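Local structure of phosphatase (Mycoplasma pneumoniae M129, 1T71) at residues A[178-183]-A[197-202]; A[171-176]-A[192-197]; A[119-124]-A[151-156]; A[7-12]-A[37-42]. The protein binds two iron ions and probably hydrolyses phosphate esters, perhaps as a phosphodiesterase acting on 2',3'-cyclic nucleotides. All coordinates share one frame; numbering follows the deposited sequence.

Contact 1: A[178-183]-A[197-202]; sequences TIFGTH and GSAYIT. With FE (Fe (III) ion), chain C.
Phe180 fills one side of a parallel pairing between strands 178-182 and 199-201 in this calcineurin-like metallophosphatase fold. Its CB leaves the strand on the face shared with Thr178, Ala199 and Ile201, and CG lies anti to the carbonyl carbon (chi1 -65°). From there CD1 meets Ile201 CG2 at 3.5 Å, and CE1 reaches Ala199 CB at 3.9 Å. CZ ends near the same methyl, and Thr178 CB lies over one ring face toward its rim. Phe9 and Phe248 make edge-to-face contacts with this ring.

On the other face the Tyr200 ring, its CG anti to the backbone N, brings CD1 within 3.7 Å of Ile179 CG2, next to helix 162-172. The backbone ladder is uneven: Ile179 N donates to Ala199 O at 2.9 Å and Gly181 N to Ile201 O at 3.0 Å, but the bond from Ile201 N to Ile179 O is weak at 3.4 Å. Just past the strand end, His183 ND1 binds an iron at 2.2 Å, a site shared with Glu43 and Asn71; His158, also assigned to this iron, lies beside it. Apolar packing holds strand 178-182, so the metal ligand leaves from a fixed, buried backbone.

Contact 2: A[171-176]-A[192-197]; sequences AFDGYV and RITPKG
An ST turn overlapping a type I beta turn shapes the segment 192-197, which meets residues 173-174 near the C-terminal end of helix 162-172. The segment opens at Arg192 in the short edge strand 192-193; its NE bonds to Ile193 O at 2.9 Å, with the acceptor close to the guanidinium plane, and Pro195 CD lies over one face of that group toward its rim.

Thr194 is the polar centre. Its OG1 sits between the backbone N and the carbonyl carbon (chi1 70°), where it meets Asp173 tip to tip. The hydroxyl donates at 2.5 Å to Asp173 OD2, which accepts through its syn lone pair. The same OG1 accepts from Lys196 N at 3.3 Å, which closes the ST turn, and from the backbone N of Ser198, so three hydrogen bonds grip one buried hydroxyl. With its proton committed to the carboxylate, the oxygen is left to receive the two amides. Asp173 reaches across because its CG stands anti to the backbone N.

Pro195 occupies the first corner of the beta turn. Lys196 follows, its chain bent at chi2 and chi4 and crossing the carboxylate obliquely. Its CB packs on Gly174 CA and its CD comes to 3.4 Å from Asp173 OD1, while its NZ stays too far from Asp173 to make a salt bridge, though the opposite charges probably attract weakly.

Gly197 ends the turn with a positive phi of 93°, and its N donates to Thr194 O at 2.9 Å.

Contact 3: A[119-124]-A[151-156]; sequences RITNLL and DLHIVD
Five backbone hydrogen bonds join strands 119-124 and 152-156 in parallel, the first and last strands of a beta-alpha-beta unit whose crossover runs through helix 137-145. The ladder is tightest where Ile154 N donates to Arg119 O, at 2.7 Å and nearly straight (176°). It remains regular as far as the last bond, from Leu123 N to Asp156 O at 3.1 Å.

Beside this close backbone pairing, the side chains vary. Arg119, extended from CG to NE, runs alongside His153 and lays CD over one face of the imidazole, a CH-pi contact 3.9 Å from the ring centroid. Its guanidinium goes on past the ring, with the two planes 74° apart, toward the partly exposed margin where Lys147 brings a like charge near. Looser apolar packing occurs on the same face, as between Leu123 CD1 and Val155 CG1 at 4.2 Å. On the opposite face Ile120 and Ile154 barely touch, with CG1 of the first 4.4 Å from CB of the second.

Near the strand ends Asn122 and Asp156 lie side by side. The buried Asp156 carboxylate is hydrogen-bonded to Thr68 and Thr182, surroundings consistent with an ionised carboxylate.

Contact 4: A[7-12]-A[37-42]; sequences FIFLGD and LVIVNA. With FE (Fe (III) ion), chain B.
Two first torsions set the polar end of this pairing: Asn41 CG stands anti to the backbone N (chi1 179°), and Asp12 CG anti to its own carbonyl carbon (chi1 -60°). They lay carboxylate and amide side by side as stacked, nearly parallel planes 8° apart, with Asp12 CG 3.9 Å from Asn41 OD1. Asp12 OD2 then binds an iron at 2.2 Å, and that oxygen also accepts a hydrogen bond from His158. Asn41 spends both ends of its amide elsewhere, OD1 on Glu43 N and ND2 on Asp156, so a second-shell residue is fixed next to a metal ligand.

Behind it, strands 7-10 and 37-41 run parallel in register. Ile39 N donates to Ile8 O at 2.9 Å and almost straight, and Leu10 N to Ile39 O at 2.9 Å. On the face of the aromatic residues, Phe9 crosses Ile39 obliquely, its CD2 3.9 Å from Ile39 CB, while Phe7 CE2 meets Leu37 CD1 at 3.7 Å. The reverse face is aliphatic, with Leu10 CB against Val40 CG1 at 3.8 Å.

Strand 66-68 follows strand 37-41 in the sheet, and strand 241-249 pairs antiparallel with the far side of strand 6-10. The aromatic face packs on the other large sheet, through strands 152-158 and 178-182, as in the beta sandwich of metallophosphatases.

How the contacts relate
Contact 4 comes first along the chain and belongs to one mixed sheet; contact 3 follows, then contact 2 opens before contact 1, their segments alternating and sharing Gly197. These three reach the second mixed sheet, where strands 117-124, 152-158, 178-182, 199-201 and 192-193 lie in that order. Centres of contacts 1 and 3 are 10 Å apart, and contact 4 lies 12 Å from each, across the sheet interface. Contact 2, at the edge and 20 Å from contact 4, touches neither iron. Contacts 1 and 4 each deliver a ligand, so the two-iron centre sits at the strand ends where both sheets converge, and contact 3 reaches both through Asp156 hydrogen bonds with Thr182 and Asn41.

Contact 1: A[178-183]-A[197-202]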
loop_
_atom_site.group_PDB
_atom_site.type_symbol
_atom_site.label_atom_id
_atom_site.label_comp_id
_atom_site.label_asym_id
_atom_site.label_seq_id
_atom_site.Cartn_x
_atom_site.Cartn_y
_atom_site.Cartn_z
ATOM N N THR A 178 9.954 -7.377 5.979
ATOM C CA THR A 178 9.110 -7.541 4.798
ATOM C C THR A 178 9.381 -6.499 3.724
ATOM O O THR A 178 9.747 -5.360 4.011
ATOM C CB THR A 178 7.592 -7.476 5.135
ATOM O OG1 THR A 178 7.214 -6.122 5.403
ATOM C CG2 THR A 178 7.272 -8.323 6.351
ATOM N N ILE A 179 9.201 -6.924 2.481
ATOM C CA ILE A 179 9.367 -6.077 1.313
ATOM C C ILE A 179 8.071 -6.263 0.527
ATOM O O ILE A 179 7.932 -7.238 -0.218
ATOM C CB ILE A 179 10.534 -6.557 0.428
ATOM C CG1 ILE A 179 11.857 -6.497 1.197
ATOM C CG2 ILE A 179 10.602 -5.719 -0.836
ATOM C CD1 ILE A 179 12.338 -5.097 1.486
ATOM N N PHE A 180 7.114 -5.356 0.710
ATOM C CA PHE A 180 5.840 -5.453 -0.004
ATOM C C PHE A 180 5.729 -4.373 -1.069
ATOM O O PHE A 180 5.814 -3.180 -0.763
ATOM C CB PHE A 180 4.648 -5.313 0.953
ATOM C CG PHE A 180 4.516 -6.428 1.959
ATOM C CD1 PHE A 180 4.974 -7.714 1.673
ATOM C CD2 PHE A 180 3.874 -6.204 3.176
ATOM C CE1 PHE A 180 4.792 -8.758 2.583
ATOM C CE2 PHE A 180 3.686 -7.243 4.093
ATOM C CZ PHE A 180 4.145 -8.519 3.795
ATOM N N GLY A 181 5.549 -4.787 -2.319
ATOM C CA GLY A 181 5.403 -3.824 -3.394
ATOM C C GLY A 181 3.953 -3.373 -3.539
ATOM O O GLY A 181 3.026 -4.138 -3.268
ATOM N N THR A 182 3.761 -2.124 -3.948
ATOM C CA THR A 182 2.430 -1.549 -4.160
ATOM C C THR A 182 2.513 -0.602 -5.356
ATOM O O THR A 182 3.607 -0.362 -5.873
ATOM C CB THR A 182 1.938 -0.740 -2.924
ATOM O OG1 THR A 182 2.940 0.212 -2.531
ATOM C CG2 THR A 182 1.637 -1.669 -1.756
ATOM N N HIS A 183 1.356 -0.099 -5.797
ATOM C CA HIS A 183 1.239 0.858 -6.911
ATOM C C HIS A 183 0.633 0.348 -8.221
ATOM O O HIS A 183 0.004 1.130 -8.930
ATOM C CB HIS A 183 2.594 1.533 -7.211
ATOM C CG HIS A 183 2.563 2.495 -8.362
ATOM N ND1 HIS A 183 1.929 3.719 -8.299
ATOM C CD2 HIS A 183 3.084 2.408 -9.610
ATOM C CE1 HIS A 183 2.057 4.344 -9.457
ATOM N NE2 HIS A 183 2.753 3.569 -10.271
ATOM N N GLY A 197 14.341 -15.634 5.134
ATOM C CA GLY A 197 13.470 -15.394 6.268
ATOM C C GLY A 197 12.621 -14.142 6.264
ATOM O O GLY A 197 12.072 -13.778 7.303
ATOM N N SER A 198 12.515 -13.476 5.121
ATOM C CA SER A 198 11.682 -12.283 5.029
ATOM C C SER A 198 10.410 -12.635 4.281
ATOM O O SER A 198 10.232 -13.764 3.825
ATOM C CB SER A 198 12.403 -11.173 4.268
ATOM O OG SER A 198 13.565 -10.763 4.953
ATOM N N ALA A 199 9.515 -11.664 4.170
ATOM C CA ALA A 199 8.286 -11.865 3.423
ATOM C C ALA A 199 8.406 -10.945 2.210
ATOM O O ALA A 199 8.852 -9.803 2.336
ATOM C CB ALA A 199 7.081 -11.484 4.265
ATOM N N TYR A 200 8.039 -11.447 1.035
ATOM C CA TYR A 200 8.105 -10.648 -0.189
ATOM C C TYR A 200 6.921 -10.897 -1.109
ATOM O O TYR A 200 6.364 -11.994 -1.134
ATOM C CB TYR A 200 9.372 -10.963 -0.992
ATOM C CG TYR A 200 9.390 -10.283 -2.355
ATOM C CD1 TYR A 200 9.642 -8.916 -2.469
ATOM C CD2 TYR A 200 9.106 -10.995 -3.522
ATOM C CE1 TYR A 200 9.612 -8.274 -3.702
ATOM C CE2 TYR A 200 9.069 -10.358 -4.773
ATOM C CZ TYR A 200 9.322 -8.994 -4.852
ATOM O OH TYR A 200 9.269 -8.338 -6.067
ATOM N N ILE A 201 6.553 -9.867 -1.865
ATOM C CA ILE A 201 5.488 -9.953 -2.856
ATOM C C ILE A 201 5.681 -8.762 -3.794
ATOM O O ILE A 201 5.853 -7.624 -3.347
ATOM C CB ILE A 201 4.069 -9.944 -2.211
ATOM C CG1 ILE A 201 3.022 -10.247 -3.285
ATOM C CG2 ILE A 201 3.788 -8.613 -1.544
ATOM C CD1 ILE A 201 1.592 -10.355 -2.756
ATOM N N THR A 202 5.680 -9.026 -5.098
ATOM C CA THR A 202 5.886 -7.969 -6.080
ATOM C C THR A 202 4.848 -6.861 -5.945
ATOM O O THR A 202 5.191 -5.684 -6.024
ATOM C CB THR A 202 5.892 -8.540 -7.514
ATOM O OG1 THR A 202 7.011 -9.423 -7.653
ATOM C CG2 THR A 202 6.027 -7.418 -8.544
HETATM FE FE FE C . 0.533 4.751 -6.938
#

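Contact 2: A[171-176]-A[192-197]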
loop_
_atom_site.group_PDB
_atom_site.type_symbol
_atom_site.label_atom_id
_atom_site.label_comp_id
_atom_site.label_asym_id
_atom_site.label_seq_id
_atom_site.Cartn_x
_atom_site.Cartn_y
_atom_site.Cartn_z
ATOM N N ALA A 171 18.313 -7.035 -3.235
ATOM C CA ALA A 171 19.238 -6.203 -2.487
ATOM C C ALA A 171 19.055 -6.246 -0.968
ATOM O O ALA A 171 20.036 -6.320 -0.231
ATOM C CB ALA A 171 19.136 -4.762 -2.967
ATOM N N PHE A 172 17.811 -6.202 -0.498
ATOM C CA PHE A 172 17.557 -6.175 0.946
ATOM C C PHE A 172 16.905 -7.406 1.574
ATOM O O PHE A 172 16.504 -7.359 2.732
ATOM C CB PHE A 172 16.692 -4.952 1.287
ATOM C CG PHE A 172 17.270 -3.648 0.822
ATOM C CD1 PHE A 172 16.868 -3.084 -0.386
ATOM C CD2 PHE A 172 18.229 -2.987 1.587
ATOM C CE1 PHE A 172 17.409 -1.876 -0.826
ATOM C CE2 PHE A 172 18.779 -1.779 1.160
ATOM C CZ PHE A 172 18.368 -1.222 -0.049
ATOM N N ASP A 173 16.820 -8.505 0.834
ATOM C CA ASP A 173 16.163 -9.703 1.337
ATOM C C ASP A 173 16.257 -10.022 2.831
ATOM O O ASP A 173 15.240 -10.064 3.513
ATOM C CB ASP A 173 16.592 -10.937 0.541
ATOM C CG ASP A 173 15.784 -12.178 0.919
ATOM O OD1 ASP A 173 15.976 -13.241 0.301
ATOM O OD2 ASP A 173 14.946 -12.088 1.839
ATOM N N GLY A 174 17.441 -10.251 3.369
ATOM C CA GLY A 174 17.467 -10.585 4.785
ATOM C C GLY A 174 17.662 -9.439 5.760
ATOM O O GLY A 174 17.556 -9.628 6.968
ATOM N N TYR A 175 17.934 -8.248 5.240
ATOM C CA TYR A 175 18.178 -7.074 6.070
ATOM C C TYR A 175 16.923 -6.395 6.593
ATOM O O TYR A 175 17.007 -5.433 7.358
ATOM C CB TYR A 175 19.021 -6.074 5.283
ATOM C CG TYR A 175 20.410 -6.582 5.003
ATOM C CD1 TYR A 175 21.482 -6.202 5.804
ATOM C CD2 TYR A 175 20.650 -7.481 3.961
ATOM C CE1 TYR A 175 22.764 -6.699 5.581
ATOM C CE2 TYR A 175 21.925 -7.986 3.731
ATOM C CZ TYR A 175 22.977 -7.590 4.547
ATOM O OH TYR A 175 24.239 -8.094 4.342
ATOM N N VAL A 176 15.766 -6.896 6.178
ATOM C CA VAL A 176 14.486 -6.344 6.599
ATOM C C VAL A 176 13.486 -7.476 6.823
ATOM O O VAL A 176 13.716 -8.607 6.389
ATOM C CB VAL A 176 13.965 -5.340 5.530
ATOM C CG1 VAL A 176 12.462 -5.255 5.552
ATOM C CG2 VAL A 176 14.560 -3.960 5.796
ATOM N N ARG A 192 5.590 -15.052 -0.602
ATOM C CA ARG A 192 6.345 -16.132 0.022
ATOM C C ARG A 192 7.278 -15.637 1.111
ATOM O O ARG A 192 7.562 -14.437 1.219
ATOM C CB ARG A 192 7.194 -16.888 -1.010
ATOM C CG ARG A 192 8.430 -16.119 -1.482
ATOM C CD ARG A 192 9.370 -17.007 -2.300
ATOM N NE ARG A 192 10.103 -17.948 -1.454
ATOM C CZ ARG A 192 10.944 -18.873 -1.911
ATOM N NH1 ARG A 192 11.170 -18.999 -3.218
ATOM N NH2 ARG A 192 11.571 -19.674 -1.058
ATOM N N ILE A 193 7.734 -16.585 1.924
ATOM C CA ILE A 193 8.711 -16.319 2.962
ATOM C C ILE A 193 9.950 -16.568 2.103
ATOM O O ILE A 193 10.011 -17.580 1.404
ATOM C CB ILE A 193 8.642 -17.376 4.094
ATOM C CG1 ILE A 193 7.327 -17.230 4.862
ATOM C CG2 ILE A 193 9.848 -17.230 5.023
ATOM C CD1 ILE A 193 7.168 -18.199 6.028
ATOM N N THR A 194 10.911 -15.650 2.116
ATOM C CA THR A 194 12.108 -15.809 1.289
ATOM C C THR A 194 13.098 -16.794 1.905
ATOM O O THR A 194 12.977 -17.155 3.075
ATOM C CB THR A 194 12.843 -14.465 1.092
ATOM O OG1 THR A 194 13.438 -14.066 2.332
ATOM C CG2 THR A 194 11.866 -13.366 0.628
ATOM N N PRO A 195 14.093 -17.242 1.118
ATOM C CA PRO A 195 15.106 -18.184 1.608
ATOM C C PRO A 195 15.915 -17.575 2.748
ATOM O O PRO A 195 16.656 -18.289 3.433
ATOM C CB PRO A 195 15.977 -18.435 0.376
ATOM C CG PRO A 195 15.021 -18.249 -0.761
ATOM C CD PRO A 195 14.245 -17.021 -0.331
ATOM N N LYS A 196 15.785 -16.256 2.929
ATOM C CA LYS A 196 16.495 -15.532 3.987
ATOM C C LYS A 196 15.600 -15.220 5.187
ATOM O O LYS A 196 16.038 -14.581 6.137
ATOM C CB LYS A 196 17.073 -14.217 3.465
ATOM C CG LYS A 196 18.542 -14.255 3.070
ATOM C CD LYS A 196 18.743 -14.642 1.629
ATOM C CE LYS A 196 20.188 -14.384 1.199
ATOM N NZ LYS A 196 20.586 -12.962 1.395
ATOM N N GLY A 197 14.341 -15.634 5.134
ATOM C CA GLY A 197 13.470 -15.394 6.268
ATOM C C GLY A 197 12.621 -14.142 6.264
ATOM O O GLY A 197 12.072 -13.778 7.303
#

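Contact 3: A[119-124]-A[151-156]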
loop_
_atom_site.group_PDB
_atom_site.type_symbol
_atom_site.label_atom_id
_atom_site.label_comp_id
_atom_site.label_asym_id
_atom_site.label_seq_id
_atom_site.Cartn_x
_atom_site.Cartn_y
_atom_site.Cartn_z
ATOM N N ARG A 119 9.654 -1.016 12.968
ATOM C CA ARG A 119 9.831 0.109 12.065
ATOM C C ARG A 119 9.004 -0.061 10.790
ATOM O O ARG A 119 8.919 -1.158 10.235
ATOM C CB ARG A 119 11.306 0.244 11.706
ATOM C CG ARG A 119 11.706 1.614 11.228
ATOM C CD ARG A 119 13.211 1.723 11.034
ATOM N NE ARG A 119 13.604 3.114 10.862
ATOM C CZ ARG A 119 13.976 3.919 11.851
ATOM N NH1 ARG A 119 14.021 3.472 13.096
ATOM N NH2 ARG A 119 14.285 5.180 11.592
ATOM N N ILE A 120 8.366 1.019 10.347
ATOM C CA ILE A 120 7.581 0.985 9.117
ATOM C C ILE A 120 8.136 2.065 8.205
ATOM O O ILE A 120 8.184 3.242 8.579
ATOM C CB ILE A 120 6.077 1.266 9.357
ATOM C CG1 ILE A 120 5.463 0.174 10.234
ATOM C CG2 ILE A 120 5.344 1.314 8.013
ATOM C CD1 ILE A 120 3.982 0.397 10.545
ATOM N N THR A 121 8.564 1.657 7.015
ATOM C CA THR A 121 9.146 2.567 6.037
ATOM C C THR A 121 8.412 2.491 4.698
ATOM O O THR A 121 8.022 1.411 4.246
ATOM C CB THR A 121 10.639 2.238 5.820
ATOM O OG1 THR A 121 11.325 2.332 7.073
ATOM C CG2 THR A 121 11.274 3.210 4.831
ATOM N N ASN A 122 8.243 3.652 4.073
ATOM C CA ASN A 122 7.555 3.792 2.791
ATOM C C ASN A 122 8.536 4.461 1.828
ATOM O O ASN A 122 9.181 5.445 2.178
ATOM C CB ASN A 122 6.290 4.653 2.995
ATOM C CG ASN A 122 5.472 4.853 1.712
ATOM O OD1 ASN A 122 5.386 3.965 0.850
ATOM N ND2 ASN A 122 4.839 6.021 1.603
ATOM N N LEU A 123 8.662 3.917 0.624
ATOM C CA LEU A 123 9.580 4.472 -0.370
ATOM C C LEU A 123 8.951 4.500 -1.758
ATOM O O LEU A 123 8.033 3.731 -2.048
ATOM C CB LEU A 123 10.860 3.639 -0.428
ATOM C CG LEU A 123 11.757 3.614 0.813
ATOM C CD1 LEU A 123 12.509 2.288 0.877
ATOM C CD2 LEU A 123 12.728 4.788 0.764
ATOM N N LEU A 124 9.455 5.390 -2.610
ATOM C CA LEU A 124 8.978 5.522 -3.987
ATOM C C LEU A 124 10.005 4.940 -4.954
ATOM O O LEU A 124 11.193 5.270 -4.903
ATOM C CB LEU A 124 8.729 6.997 -4.334
ATOM C CG LEU A 124 7.334 7.568 -4.061
ATOM C CD1 LEU A 124 7.384 9.089 -4.068
ATOM C CD2 LEU A 124 6.365 7.067 -5.121
ATOM N N ASP A 151 13.932 -4.314 15.578
ATOM C CA ASP A 151 13.912 -5.766 15.533
ATOM C C ASP A 151 13.181 -6.171 14.263
ATOM O O ASP A 151 13.599 -7.088 13.554
ATOM C CB ASP A 151 13.180 -6.318 16.757
ATOM C CG ASP A 151 13.783 -5.834 18.062
ATOM O OD1 ASP A 151 14.986 -6.091 18.292
ATOM O OD2 ASP A 151 13.056 -5.199 18.856
ATOM N N LEU A 152 12.081 -5.476 13.989
ATOM C CA LEU A 152 11.288 -5.734 12.796
ATOM C C LEU A 152 11.276 -4.479 11.927
ATOM O O LEU A 152 11.211 -3.357 12.431
ATOM C CB LEU A 152 9.858 -6.128 13.174
ATOM C CG LEU A 152 9.706 -7.276 14.174
ATOM C CD1 LEU A 152 8.259 -7.749 14.180
ATOM C CD2 LEU A 152 10.631 -8.421 13.796
ATOM N N HIS A 153 11.348 -4.676 10.618
ATOM C CA HIS A 153 11.353 -3.560 9.684
ATOM C C HIS A 153 10.420 -3.921 8.539
ATOM O O HIS A 153 10.710 -4.835 7.767
ATOM C CB HIS A 153 12.770 -3.330 9.155
ATOM C CG HIS A 153 12.997 -1.959 8.599
ATOM N ND1 HIS A 153 11.966 -1.137 8.191
ATOM C CD2 HIS A 153 14.140 -1.277 8.354
ATOM C CE1 HIS A 153 12.466 -0.008 7.722
ATOM N NE2 HIS A 153 13.782 -0.067 7.809
ATOM N N ILE A 154 9.297 -3.212 8.453
ATOM C CA ILE A 154 8.293 -3.440 7.417
ATOM C C ILE A 154 8.424 -2.372 6.337
ATOM O O ILE A 154 8.344 -1.177 6.622
ATOM C CB ILE A 154 6.871 -3.398 8.030
ATOM C CG1 ILE A 154 6.708 -4.562 9.017
ATOM C CG2 ILE A 154 5.812 -3.468 6.937
ATOM C CD1 ILE A 154 5.408 -4.532 9.807
ATOM N N VAL A 155 8.625 -2.802 5.096
ATOM C CA VAL A 155 8.791 -1.857 3.995
ATOM C C VAL A 155 7.735 -1.932 2.894
ATOM O O VAL A 155 7.463 -3.001 2.345
ATOM C CB VAL A 155 10.170 -2.034 3.318
ATOM C CG1 VAL A 155 10.318 -1.044 2.168
ATOM C CG2 VAL A 155 11.282 -1.848 4.338
ATOM N N ASP A 156 7.145 -0.784 2.581
ATOM C CA ASP A 156 6.159 -0.687 1.509
ATOM C C ASP A 156 6.883 0.047 0.378
ATOM O O ASP A 156 7.098 1.260 0.457
ATOM C CB ASP A 156 4.928 0.115 1.960
ATOM C CG ASP A 156 3.956 0.401 0.813
ATOM O OD1 ASP A 156 2.830 0.897 1.060
ATOM O OD2 ASP A 156 4.322 0.137 -0.349
#

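Contact 4: A[7-12]-A[37-42]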
loop_
_atom_site.group_PDB
_atom_site.type_symbol
_atom_site.label_atom_id
_atom_site.label_comp_id
_atom_site.label_asym_id
_atom_site.label_seq_id
_atom_site.Cartn_x
_atom_site.Cartn_y
_atom_site.Cartn_z
ATOM N N PHE A 7 0.390 -9.795 11.656
ATOM C CA PHE A 7 0.020 -8.584 10.926
ATOM C C PHE A 7 -0.884 -8.836 9.735
ATOM O O PHE A 7 -0.978 -9.952 9.226
ATOM C CB PHE A 7 1.249 -7.865 10.358
ATOM C CG PHE A 7 2.311 -7.535 11.358
ATOM C CD1 PHE A 7 3.172 -8.521 11.829
ATOM C CD2 PHE A 7 2.510 -6.218 11.761
ATOM C CE1 PHE A 7 4.227 -8.200 12.679
ATOM C CE2 PHE A 7 3.560 -5.884 12.609
ATOM C CZ PHE A 7 4.425 -6.879 13.071
ATOM N N ILE A 8 -1.519 -7.761 9.280
ATOM C CA ILE A 8 -2.370 -7.774 8.096
ATOM C C ILE A 8 -2.020 -6.495 7.342
ATOM O O ILE A 8 -2.140 -5.399 7.890
ATOM C CB ILE A 8 -3.878 -7.740 8.440
ATOM C CG1 ILE A 8 -4.358 -9.134 8.844
ATOM C CG2 ILE A 8 -4.675 -7.241 7.227
ATOM C CD1 ILE A 8 -5.845 -9.189 9.205
ATOM N N PHE A 9 -1.563 -6.638 6.100
ATOM C CA PHE A 9 -1.208 -5.484 5.278
ATOM C C PHE A 9 -2.125 -5.441 4.053
ATOM O O PHE A 9 -2.170 -6.393 3.274
ATOM C CB PHE A 9 0.259 -5.572 4.836
ATOM C CG PHE A 9 0.729 -4.371 4.064
ATOM C CD1 PHE A 9 0.310 -4.157 2.756
ATOM C CD2 PHE A 9 1.541 -3.416 4.670
ATOM C CE1 PHE A 9 0.688 -3.004 2.059
ATOM C CE2 PHE A 9 1.923 -2.263 3.986
ATOM C CZ PHE A 9 1.493 -2.055 2.679
ATOM N N LEU A 10 -2.855 -4.340 3.889
ATOM C CA LEU A 10 -3.777 -4.191 2.762
ATOM C C LEU A 10 -3.236 -3.202 1.732
ATOM O O LEU A 10 -2.652 -2.175 2.092
ATOM C CB LEU A 10 -5.150 -3.718 3.256
ATOM C CG LEU A 10 -5.827 -4.552 4.352
ATOM C CD1 LEU A 10 -7.276 -4.107 4.512
ATOM C CD2 LEU A 10 -5.779 -6.023 3.998
ATOM N N GLY A 11 -3.445 -3.518 0.456
ATOM C CA GLY A 11 -2.964 -2.669 -0.624
ATOM C C GLY A 11 -3.773 -1.403 -0.852
ATOM O O GLY A 11 -4.829 -1.209 -0.252
ATOM N N ASP A 12 -3.264 -0.550 -1.738
ATOM C CA ASP A 12 -3.867 0.735 -2.084
ATOM C C ASP A 12 -5.373 0.838 -1.918
ATOM O O ASP A 12 -6.129 0.203 -2.656
ATOM C CB ASP A 12 -3.517 1.110 -3.532
ATOM C CG ASP A 12 -2.023 1.225 -3.764
ATOM O OD1 ASP A 12 -1.279 0.311 -3.330
ATOM O OD2 ASP A 12 -1.595 2.221 -4.388
ATOM N N LEU A 37 -2.050 -6.281 14.488
ATOM C CA LEU A 37 -1.935 -4.976 13.855
ATOM C C LEU A 37 -2.390 -4.971 12.399
ATOM O O LEU A 37 -2.236 -5.963 11.684
ATOM C CB LEU A 37 -0.480 -4.517 13.933
ATOM C CG LEU A 37 0.080 -4.303 15.340
ATOM C CD1 LEU A 37 1.594 -4.223 15.289
ATOM C CD2 LEU A 37 -0.518 -3.037 15.936
ATOM N N VAL A 38 -2.943 -3.840 11.967
ATOM C CA VAL A 38 -3.423 -3.675 10.602
ATOM C C VAL A 38 -2.752 -2.454 9.973
ATOM O O VAL A 38 -2.811 -1.348 10.513
ATOM C CB VAL A 38 -4.964 -3.479 10.560
ATOM C CG1 VAL A 38 -5.427 -3.216 9.123
ATOM C CG2 VAL A 38 -5.659 -4.703 11.124
ATOM N N ILE A 39 -2.105 -2.667 8.833
ATOM C CA ILE A 39 -1.414 -1.605 8.117
ATOM C C ILE A 39 -2.000 -1.536 6.710
ATOM O O ILE A 39 -2.295 -2.572 6.104
ATOM C CB ILE A 39 0.096 -1.914 8.006
ATOM C CG1 ILE A 39 0.649 -2.303 9.380
ATOM C CG2 ILE A 39 0.846 -0.703 7.448
ATOM C CD1 ILE A 39 2.082 -2.782 9.352
ATOM N N VAL A 40 -2.192 -0.328 6.191
ATOM C CA VAL A 40 -2.729 -0.196 4.844
ATOM C C VAL A 40 -2.116 0.976 4.106
ATOM O O VAL A 40 -1.705 1.960 4.711
ATOM C CB VAL A 40 -4.271 -0.014 4.840
ATOM C CG1 VAL A 40 -4.912 -0.984 5.830
ATOM C CG2 VAL A 40 -4.647 1.431 5.168
ATOM N N ASN A 41 -2.022 0.843 2.789
ATOM C CA ASN A 41 -1.521 1.921 1.951
ATOM C C ASN A 41 -2.833 2.601 1.558
ATOM O O ASN A 41 -3.726 1.952 1.012
ATOM C CB ASN A 41 -0.812 1.364 0.715
ATOM C CG ASN A 41 -0.296 2.455 -0.197
ATOM O OD1 ASN A 41 -1.054 3.319 -0.631
ATOM N ND2 ASN A 41 1.004 2.424 -0.491
ATOM N N ALA A 42 -2.959 3.892 1.850
ATOM C CA ALA A 42 -4.191 4.629 1.564
ATOM C C ALA A 42 -4.025 5.758 0.557
ATOM O O ALA A 42 -4.821 6.699 0.530
ATOM C CB ALA A 42 -4.759 5.190 2.873
HETATM FE FE FE B . -2.246 3.505 -6.058
#